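Local atomic coordinates of folylpolyglutamate synthase/dihydrofolate synthase (Thermotoga maritima, PDB entry 1O5Z), a protein that probably catalyses the ATP-dependent addition of L-glutamate to dihydropteroate and to tetrahydrofolylpolyglutamates, a magnesium-requiring ligase step in folate biosynthesis. Residues A[88-91]-A[92-96]. Residues are numbered along the deposited sequence; the frame is centred on the assembly and turned at random.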
ATOM      1  N   HIS A  88       5.957  -4.362   0.936  1.00 45.28           N
ATOM      2  CA  HIS A  88       6.684  -3.489   0.056  1.00 43.52           C
ATOM      3  C   HIS A  88       6.665  -4.136  -1.270  1.00 43.11           C
ATOM      4  O   HIS A  88       6.372  -5.323  -1.371  1.00 43.16           O
ATOM      5  CB  HIS A  88       8.131  -3.260   0.532  1.00 43.81           C
ATOM      6  CG  HIS A  88       8.983  -4.501   0.588  1.00 40.78           C
ATOM      7  ND1 HIS A  88       9.240  -5.177   1.767  1.00 41.10           N
ATOM      8  CD2 HIS A  88       9.657  -5.169  -0.379  1.00 39.32           C
ATOM      9  CE1 HIS A  88      10.054  -6.198   1.519  1.00 36.30           C
ATOM     10  NE2 HIS A  88      10.313  -6.217   0.223  1.00 33.99           N
ATOM     11  N   LEU A  89       7.044  -3.350  -2.271  1.00 42.66           N
ATOM     12  CA  LEU A  89       7.075  -3.765  -3.659  1.00 43.32           C
ATOM     13  C   LEU A  89       8.490  -4.137  -4.131  1.00 42.65           C
ATOM     14  O   LEU A  89       8.730  -5.243  -4.617  1.00 43.04           O
ATOM     15  CB  LEU A  89       6.486  -2.624  -4.504  1.00 43.49           C
ATOM     16  CG  LEU A  89       6.087  -3.055  -5.894  1.00 44.57           C
ATOM     17  CD1 LEU A  89       4.949  -4.069  -5.825  1.00 45.85           C
ATOM     18  CD2 LEU A  89       5.734  -1.843  -6.733  1.00 43.73           C
ATOM     19  N   SER A  90       9.430  -3.211  -3.958  1.00 42.61           N
ATOM     20  CA  SER A  90      10.786  -3.364  -4.492  1.00 41.83           C
ATOM     21  C   SER A  90      11.829  -3.420  -3.391  1.00 41.96           C
ATOM     22  O   SER A  90      12.743  -4.229  -3.461  1.00 43.03           O
ATOM     23  CB  SER A  90      11.121  -2.227  -5.435  1.00 41.99           C
ATOM     24  OG  SER A  90      10.242  -2.177  -6.526  1.00 39.94           O
ATOM     25  N   THR A  91      11.699  -2.579  -2.369  1.00 42.28           N
ATOM     26  CA  THR A  91      12.622  -2.625  -1.273  1.00 42.14           C
ATOM     27  C   THR A  91      11.901  -2.530   0.026  1.00 42.49           C
ATOM     28  O   THR A  91      10.950  -1.799   0.173  1.00 44.72           O
ATOM     29  CB  THR A  91      13.694  -1.523  -1.344  1.00 42.39           C
ATOM     30  OG1 THR A  91      14.423  -1.543  -0.107  1.00 38.73           O
ATOM     31  CG2 THR A  91      13.065  -0.131  -1.391  1.00 41.48           C
ATOM     32  N   PHE A  92      12.390  -3.297   0.985  1.00 43.02           N
ATOM     33  CA  PHE A  92      11.921  -3.268   2.351  1.00 42.36           C
ATOM     34  C   PHE A  92      11.812  -1.853   2.907  1.00 42.32           C
ATOM     35  O   PHE A  92      10.946  -1.565   3.725  1.00 41.56           O
ATOM     36  CB  PHE A  92      12.876  -4.112   3.192  1.00 42.51           C
ATOM     37  CG  PHE A  92      12.629  -4.020   4.635  1.00 41.25           C
ATOM     38  CD1 PHE A  92      11.790  -4.944   5.274  1.00 43.16           C
ATOM     39  CD2 PHE A  92      13.222  -3.013   5.372  1.00 42.45           C
ATOM     40  CE1 PHE A  92      11.555  -4.871   6.662  1.00 41.55           C
ATOM     41  CE2 PHE A  92      13.005  -2.913   6.731  1.00 43.15           C
ATOM     42  CZ  PHE A  92      12.168  -3.857   7.389  1.00 43.21           C
ATOM     43  N   ARG A  93      12.687  -0.971   2.455  1.00 42.15           N
ATOM     44  CA  ARG A  93      12.737   0.380   2.982  1.00 43.29           C
ATOM     45  C   ARG A  93      11.519   1.308   2.626  1.00 43.41           C
ATOM     46  O   ARG A  93      11.312   2.372   3.273  1.00 43.53           O
ATOM     47  CB  ARG A  93      14.098   0.977   2.627  1.00 42.45           C
ATOM     48  CG  ARG A  93      15.233   0.187   3.277  1.00 45.05           C
ATOM     49  CD  ARG A  93      16.520   0.218   2.486  1.00 51.71           C
ATOM     50  NE  ARG A  93      16.614   1.592   2.061  1.00 56.04           N
ATOM     51  CZ  ARG A  93      16.575   2.049   0.848  1.00 54.41           C
ATOM     52  NH1 ARG A  93      16.644   1.251  -0.192  1.00 55.25           N
ATOM     53  NH2 ARG A  93      16.551   3.357   0.706  1.00 56.62           N
ATOM     54  N   GLU A  94      10.709   0.896   1.642  1.00 42.96           N
ATOM     55  CA  GLU A  94       9.392   1.519   1.413  1.00 43.68           C
ATOM     56  C   GLU A  94       8.472   1.546   2.654  1.00 43.69           C
ATOM     57  O   GLU A  94       7.531   2.363   2.760  1.00 42.94           O
ATOM     58  CB  GLU A  94       8.628   0.727   0.328  1.00 44.33           C
ATOM     59  CG  GLU A  94       9.186   0.822  -1.066  1.00 44.53           C
ATOM     60  CD  GLU A  94       8.654  -0.262  -1.986  1.00 45.16           C
ATOM     61  OE1 GLU A  94       7.513  -0.739  -1.774  1.00 44.43           O
ATOM     62  OE2 GLU A  94       9.392  -0.656  -2.915  1.00 41.81           O
ATOM     63  N   ARG A  95       8.717   0.620   3.578  1.00 43.69           N
ATOM     64  CA  ARG A  95       7.822   0.406   4.710  1.00 44.20           C
ATOM     65  C   ARG A  95       7.925   1.508   5.727  1.00 44.34           C
ATOM     66  O   ARG A  95       6.997   1.728   6.446  1.00 44.25           O
ATOM     67  CB  ARG A  95       8.111  -0.950   5.405  1.00 43.85           C
ATOM     68  CG  ARG A  95       7.801  -2.165   4.585  1.00 42.66           C
ATOM     69  CD  ARG A  95       8.377  -3.406   5.125  1.00 45.48           C
ATOM     70  NE  ARG A  95       8.059  -4.537   4.271  1.00 47.99           N
ATOM     71  CZ  ARG A  95       7.042  -5.386   4.469  1.00 49.70           C
ATOM     72  NH1 ARG A  95       6.857  -6.376   3.596  1.00 46.22           N
ATOM     73  NH2 ARG A  95       6.233  -5.286   5.538  1.00 51.05           N
ATOM     74  N   ILE A  96       9.081   2.174   5.796  1.00 45.81           N
ATOM     75  CA  ILE A  96       9.357   3.189   6.839  1.00 45.92           C
ATOM     76  C   ILE A  96       9.984   4.430   6.215  1.00 45.27           C
ATOM     77  O   ILE A  96      11.019   4.361   5.586  1.00 44.55           O
ATOM     78  CB  ILE A  96      10.308   2.611   7.896  1.00 45.97           C
ATOM     79  CG1 ILE A  96       9.782   1.262   8.411  1.00 46.43           C
ATOM     80  CG2 ILE A  96      10.465   3.556   9.036  1.00 46.10           C
ATOM     81  CD1 ILE A  96      10.729   0.599   9.364  1.00 47.57           C
TER
HETATM   82  O   HOH W   1       6.907  -7.482   0.668  1.00 43.17           O
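Glu94 reaches back from a short 3-10 turn and closes the loop 88-91 over its carboxylate, a worked example of a buried carboxylate that folds the loop preceding its own turn round itself by accepting three consecutive backbone N-H groups. The loop joins strands 81-84 and 96-98 in the Mur ligase middle domain of this folylpolyglutamate synthase. With CG beside the backbone N (chi1 -69°) and the chain extended beyond it, the carboxylate is carried under three amides in succession. Glu94 OE1 takes Leu89 N at 2.7 Å from its syn side, somewhat out of the carboxylate plane, the straightest of the three bonds at 169°. Glu94 OE2 is shared: Ser90 N comes in on the syn side, also tilted from the plane, whereas Thr91 N, 3.1 Å from Glu94 OE2, stands well above the carboxylate plane on the same face as Ser90 N. Three bonds thus fix the rotation of the carboxylate, and the gathered N-H dipoles would favour its charged form.

Thr91 leads into the 3-10 turn. Thr91 OG1 accepts from Arg93 N at 3.1 Å, an ST turn, and is also hydrogen-bonded to Glu439. Thr91 N to Glu94 OE2 and Glu94 N to Thr91 O tie the two residues together in both directions. Leu305 and Tyr102 pack against Glu94.

His88 lies on another side of the turn. One face of its ring covers the backbone of Phe92, whose CA makes a CH-pi contact 3.5 Å from the ring centroid; a water sits over the opposite face. The ring is also gripped at its edge by Arg95, whose guanidinium plane is turned 77° from it. There Arg95 NE donates to His88 ND1 at 2.8 Å, the nitrogen lying almost in the imidazole plane.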